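PDB 2JJX: uridylate kinase from Bacillus anthracis, which probably phosphorylates UMP to UDP with ATP in pyrimidine nucleotide biosynthesis, and carries an allosteric nucleotide-binding site. Local coordinates for residues A[187-191]-A[249-253]; A[15-19]-A[149-153]. All coordinates share one frame; numbering follows the deposited sequence.

Interaction 1 of 2, residues A[187-191]-A[249-253]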
loop_
_atom_site.group_PDB
_atom_site.type_symbol
_atom_site.label_atom_id
_atom_site.label_comp_id
_atom_site.label_asym_id
_atom_site.label_seq_id
_atom_site.Cartn_x
_atom_site.Cartn_y
_atom_site.Cartn_z
ATOM N N LYS A 187 -30.804 -36.982 -19.223
ATOM C CA LYS A 187 -31.907 -36.320 -18.527
ATOM C C LYS A 187 -31.409 -35.197 -17.609
ATOM O O LYS A 187 -30.235 -35.160 -17.243
ATOM C CB LYS A 187 -32.761 -37.337 -17.762
ATOM C CG LYS A 187 -32.340 -38.787 -17.983
ATOM C CD LYS A 187 -33.521 -39.734 -18.136
ATOM C CE LYS A 187 -33.743 -40.090 -19.602
ATOM N NZ LYS A 187 -35.154 -40.461 -19.925
ATOM N N MET A 188 -32.249 -34.196 -17.371
ATOM C CA MET A 188 -31.829 -33.060 -16.557
ATOM C C MET A 188 -32.362 -33.234 -15.144
ATOM O O MET A 188 -33.525 -33.588 -14.946
ATOM C CB MET A 188 -32.354 -31.752 -17.155
ATOM C CG MET A 188 -31.848 -30.490 -16.467
ATOM S SD MET A 188 -32.899 -29.086 -16.867
ATOM C CE MET A 188 -32.986 -29.315 -18.617
ATOM N N TYR A 189 -31.507 -32.974 -14.163
ATOM C CA TYR A 189 -31.888 -33.100 -12.768
ATOM C C TYR A 189 -32.726 -31.915 -12.355
ATOM O O TYR A 189 -32.409 -30.771 -12.668
ATOM C CB TYR A 189 -30.650 -33.098 -11.896
ATOM C CG TYR A 189 -29.792 -34.310 -12.074
ATOM C CD1 TYR A 189 -30.016 -35.445 -11.315
ATOM C CD2 TYR A 189 -28.724 -34.310 -12.969
ATOM C CE1 TYR A 189 -29.220 -36.572 -11.462
ATOM C CE2 TYR A 189 -27.877 -35.409 -13.083
ATOM C CZ TYR A 189 -28.162 -36.558 -12.359
ATOM O OH TYR A 189 -27.375 -37.685 -12.494
ATOM N N ARG A 190 -33.796 -32.187 -11.626
ATOM C CA ARG A 190 -34.599 -31.106 -11.085
ATOM C C ARG A 190 -33.795 -30.718 -9.856
ATOM O O ARG A 190 -33.546 -29.541 -9.596
ATOM C CB ARG A 190 -35.979 -31.620 -10.649
ATOM C CG ARG A 190 -36.789 -30.635 -9.816
ATOM C CD ARG A 190 -37.058 -29.374 -10.618
ATOM N NE ARG A 190 -37.905 -29.686 -11.761
ATOM C CZ ARG A 190 -37.745 -29.180 -12.980
ATOM N NH1 ARG A 190 -36.793 -28.278 -13.223
ATOM N NH2 ARG A 190 -38.563 -29.561 -13.953
ATOM N N LYS A 191 -33.301 -31.744 -9.173
ATOM C CA LYS A 191 -32.512 -31.568 -7.965
ATOM C C LYS A 191 -31.274 -32.450 -8.048
ATOM O O LYS A 191 -31.310 -33.531 -8.637
ATOM C CB LYS A 191 -33.325 -31.939 -6.723
ATOM C CG LYS A 191 -34.285 -30.862 -6.265
ATOM C CD LYS A 191 -34.638 -31.034 -4.793
ATOM C CE LYS A 191 -36.113 -31.365 -4.622
ATOM N NZ LYS A 191 -36.291 -32.468 -3.637
ATOM N N SER A 249 -31.431 -36.264 -4.765
ATOM C CA SER A 249 -31.570 -36.068 -6.205
ATOM C C SER A 249 -32.873 -36.464 -6.840
ATOM O O SER A 249 -33.319 -37.591 -6.686
ATOM C CB SER A 249 -30.446 -36.711 -7.017
ATOM O OG SER A 249 -29.201 -36.705 -6.343
ATOM N N LEU A 250 -33.398 -35.570 -7.670
ATOM C CA LEU A 250 -34.617 -35.817 -8.432
ATOM C C LEU A 250 -34.267 -35.846 -9.904
ATOM O O LEU A 250 -33.124 -36.090 -10.265
ATOM C CB LEU A 250 -35.663 -34.730 -8.192
ATOM C CG LEU A 250 -37.103 -35.234 -8.190
ATOM C CD1 LEU A 250 -37.178 -36.339 -7.150
ATOM C CD2 LEU A 250 -38.097 -34.112 -7.865
ATOM N N LEU A 251 -35.226 -35.514 -10.756
ATOM C CA LEU A 251 -34.981 -35.601 -12.189
ATOM C C LEU A 251 -36.219 -35.161 -12.973
ATOM O O LEU A 251 -37.311 -35.645 -12.723
ATOM C CB LEU A 251 -34.618 -37.044 -12.537
ATOM C CG LEU A 251 -33.739 -37.380 -13.738
ATOM C CD1 LEU A 251 -32.245 -37.334 -13.423
ATOM C CD2 LEU A 251 -34.131 -38.764 -14.226
ATOM N N VAL A 252 -36.068 -34.208 -13.887
ATOM C CA VAL A 252 -37.192 -33.745 -14.696
ATOM C C VAL A 252 -37.950 -34.959 -15.263
ATOM O O VAL A 252 -37.436 -36.084 -15.249
ATOM C CB VAL A 252 -36.716 -32.768 -15.797
ATOM C CG1 VAL A 252 -37.818 -32.508 -16.806
ATOM C CG2 VAL A 252 -36.249 -31.478 -15.181
ATOM N N HIS A 253 -39.183 -34.761 -15.727
ATOM C CA HIS A 253 -39.965 -35.888 -16.246
ATOM C C HIS A 253 -40.621 -35.578 -17.596
ATOM O O HIS A 253 -40.815 -36.465 -18.437
ATOM C CB HIS A 253 -41.048 -36.244 -15.232
ATOM C CG HIS A 253 -41.949 -35.095 -14.923
ATOM N ND1 HIS A 253 -41.672 -33.799 -14.654
ATOM C CD2 HIS A 253 -43.317 -35.172 -15.072
ATOM C CE1 HIS A 253 -42.869 -33.130 -14.602
ATOM N NE2 HIS A 253 -43.850 -33.984 -14.857
#
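The backbone amide of V252 donates to the carbonyl of M188, with N and O 2.8 Å apart and the donor nearly in line with the carbonyl (C=O...N angle 167°). A second, longer bond runs from L250 N to K191 O at 3.1 Å, its donor standing about 49° out of the carbonyl plane. Between these bonds the nearest CA atoms are those of Y189 and L251, 4.0 Å apart. There L251 sends its CD1 methyl over one face of the Y189 ring, 4.0 Å from the centroid, in a CH-pi contact. The L250 carbonyl oxygen instead meets that ring at its edge, near the ring plane, beside CD1. The other L251 methyl, CD2, lies against the aliphatic stem of K187, 4.1 Å from its CB, before that side chain leads away. R190 works in two parts. Its CB packs on L250 CB at 4.0 Å, and CG anti to the backbone N (chi1 168°), with bends at chi2 and chi3, brings the guanidinium round to V252, whose CG2 lies over one face, offset toward the rim. The same methyl brushes M188 CB, so V252 touches both sequence neighbours of Y189, M188 and R190. Around the pair, the Y189 ring also packs on V175, and S249 OG reaches D196. The two backbone bonds pair the C-terminal tail, after the last strand of this amino acid kinase fold, with the segment leading into 191-193, the edge strand on one side of the sheet.

Interaction 2 of 2, residues A[15-19]-A[149-153]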
loop_
_atom_site.group_PDB
_atom_site.type_symbol
_atom_site.label_atom_id
_atom_site.label_comp_id
_atom_site.label_asym_id
_atom_site.label_seq_id
_atom_site.Cartn_x
_atom_site.Cartn_y
_atom_site.Cartn_z
ATOM N N VAL A 15 -28.337 -12.867 -2.890
ATOM C CA VAL A 15 -27.937 -13.782 -3.952
ATOM C C VAL A 15 -26.619 -13.415 -4.660
ATOM O O VAL A 15 -26.318 -12.259 -4.873
ATOM C CB VAL A 15 -29.107 -13.820 -4.942
ATOM C CG1 VAL A 15 -28.718 -13.248 -6.289
ATOM C CG2 VAL A 15 -29.729 -15.207 -5.004
ATOM N N LEU A 16 -25.846 -14.413 -5.063
ATOM C CA LEU A 16 -24.598 -14.180 -5.796
ATOM C C LEU A 16 -24.795 -14.714 -7.186
ATOM O O LEU A 16 -25.105 -15.885 -7.357
ATOM C CB LEU A 16 -23.421 -14.949 -5.172
ATOM C CG LEU A 16 -21.978 -14.841 -5.704
ATOM C CD1 LEU A 16 -21.808 -15.250 -7.158
ATOM C CD2 LEU A 16 -21.336 -13.492 -5.412
ATOM N N ILE A 17 -24.582 -13.865 -8.180
ATOM C CA ILE A 17 -24.693 -14.312 -9.551
ATOM C C ILE A 17 -23.331 -14.575 -10.180
ATOM O O ILE A 17 -22.488 -13.695 -10.244
ATOM C CB ILE A 17 -25.485 -13.373 -10.401
ATOM C CG1 ILE A 17 -26.898 -13.226 -9.845
ATOM C CG2 ILE A 17 -25.495 -13.891 -11.818
ATOM C CD1 ILE A 17 -27.625 -11.966 -10.348
ATOM N N LYS A 18 -23.121 -15.797 -10.653
ATOM C CA LYS A 18 -21.869 -16.119 -11.304
ATOM C C LYS A 18 -22.120 -16.150 -12.802
ATOM O O LYS A 18 -22.990 -16.886 -13.292
ATOM C CB LYS A 18 -21.294 -17.445 -10.792
ATOM C CG LYS A 18 -20.669 -18.312 -11.864
ATOM C CD LYS A 18 -19.164 -18.283 -11.756
ATOM C CE LYS A 18 -18.572 -19.481 -12.492
ATOM N NZ LYS A 18 -18.638 -19.363 -13.992
ATOM N N LEU A 19 -21.394 -15.266 -13.483
ATOM C CA LEU A 19 -21.472 -15.033 -14.915
ATOM C C LEU A 19 -20.103 -15.318 -15.523
ATOM O O LEU A 19 -19.093 -14.775 -15.072
ATOM C CB LEU A 19 -21.714 -13.535 -15.128
ATOM C CG LEU A 19 -23.005 -12.943 -15.679
ATOM C CD1 LEU A 19 -23.698 -14.012 -16.490
ATOM C CD2 LEU A 19 -23.857 -12.491 -14.516
ATOM N N THR A 149 -13.281 -19.315 -11.924
ATOM C CA THR A 149 -14.292 -18.376 -11.460
ATOM C C THR A 149 -15.254 -19.018 -10.450
ATOM O O THR A 149 -15.807 -18.336 -9.598
ATOM C CB THR A 149 -15.099 -17.872 -12.678
ATOM O OG1 THR A 149 -14.208 -17.442 -13.715
ATOM C CG2 THR A 149 -16.024 -16.739 -12.308
ATOM N N ASP A 150 -15.544 -20.306 -10.619
ATOM C CA ASP A 150 -16.526 -21.010 -9.794
ATOM C C ASP A 150 -16.228 -20.857 -8.324
ATOM O O ASP A 150 -17.098 -20.467 -7.559
ATOM C CB ASP A 150 -16.552 -22.509 -10.106
ATOM C CG ASP A 150 -16.741 -22.805 -11.589
ATOM O OD1 ASP A 150 -16.958 -21.871 -12.392
ATOM O OD2 ASP A 150 -16.673 -23.994 -11.962
ATOM N N TYR A 151 -15.019 -21.248 -7.933
ATOM C CA TYR A 151 -14.603 -21.292 -6.534
ATOM C C TYR A 151 -14.704 -19.983 -5.778
ATOM O O TYR A 151 -15.281 -19.945 -4.689
ATOM C CB TYR A 151 -13.192 -21.882 -6.391
ATOM C CG TYR A 151 -12.759 -22.019 -4.950
ATOM C CD1 TYR A 151 -13.197 -23.091 -4.173
ATOM C CD2 TYR A 151 -12.087 -20.991 -4.315
ATOM C CE1 TYR A 151 -12.939 -23.155 -2.813
ATOM C CE2 TYR A 151 -11.812 -21.042 -2.957
ATOM C CZ TYR A 151 -12.219 -22.139 -2.212
ATOM O OH TYR A 151 -11.903 -22.225 -0.867
ATOM N N PRO A 152 -14.031 -18.927 -6.278
ATOM C CA PRO A 152 -14.094 -17.629 -5.608
ATOM C C PRO A 152 -15.495 -17.080 -5.481
ATOM O O PRO A 152 -15.750 -16.145 -4.720
ATOM C CB PRO A 152 -13.340 -16.718 -6.584
ATOM C CG PRO A 152 -12.498 -17.620 -7.428
ATOM C CD PRO A 152 -12.759 -19.043 -7.013
ATOM N N SER A 153 -16.329 -17.474 -6.427
ATOM C CA SER A 153 -17.661 -16.922 -6.493
ATOM C C SER A 153 -18.468 -17.581 -5.399
ATOM O O SER A 153 -19.242 -16.911 -4.728
ATOM C CB SER A 153 -18.270 -17.096 -7.888
ATOM O OG SER A 153 -18.635 -18.449 -8.071
#
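Strand 14-19 runs past the first turn of helix 150-160, and the backbones come nearest at K18 and S153, whose CA atoms are 6.4 Å apart. Two side chains of the strand, L16 and K18, point toward the helix and carry the contact. L16 stands with CG anti to its own amide nitrogen (chi1 -177°), and this sends the isobutyl group at the helix backbone: CG lies 3.6 Å from the carbonyl oxygen of S153, and the CD1 methyl rests 4.1 Å from S153 CB. K18 reaches further, passing T149 and D150 with its methylene groups. K18 CD lies 3.5 Å from T149 CG2 and 3.7 Å from S153 OG, so the middle of the side chain touches a methyl and a hydroxyl. Bends at chi2 and chi4 then bring the ammonium to D150. K18 NZ and OD1 of D150 are 3.4 Å apart, a salt bridge whose exact geometry is doubtful because that oxygen is crowded in the model. The second carboxylate oxygen of D150, OD2, takes a hydrogen bond from the backbone N of D206, which ties the same side chain to the loop before helix 207-216. L16 and S153 also share V57 and I165, from the strands on either side of 14-19, so both sit in the interior. Such a lysine on the first strand, met by an aspartate near the N-terminal end of helix 150-160, is consistent with the amino acid kinase family, in whose acetylglutamate kinase members a comparable lysine lies at the phosphoryl-transfer site; the ATP molecules in this structure occupy other pockets, built around residues such as R125.

Following the chain from its N terminus, strand 14-19 comes first, and interaction 2 closes a loop of about 130 residues when helix 150-160 returns to it, joining that helix to the middle of the central sheet. Interaction 1 opens only afterwards, at 187-191, and closes at the C-terminal tail, 249-253, over 57 intervening residues. The two loops therefore lie in series, neither nesting nor crossing. The nearest atoms of interactions 1 and 2 are about 16 Å apart, and their centres about 23 Å. Interaction 2 is buried near the centre of the chain, whereas interaction 1 lies at the surface beside an outermost strand, 191-193.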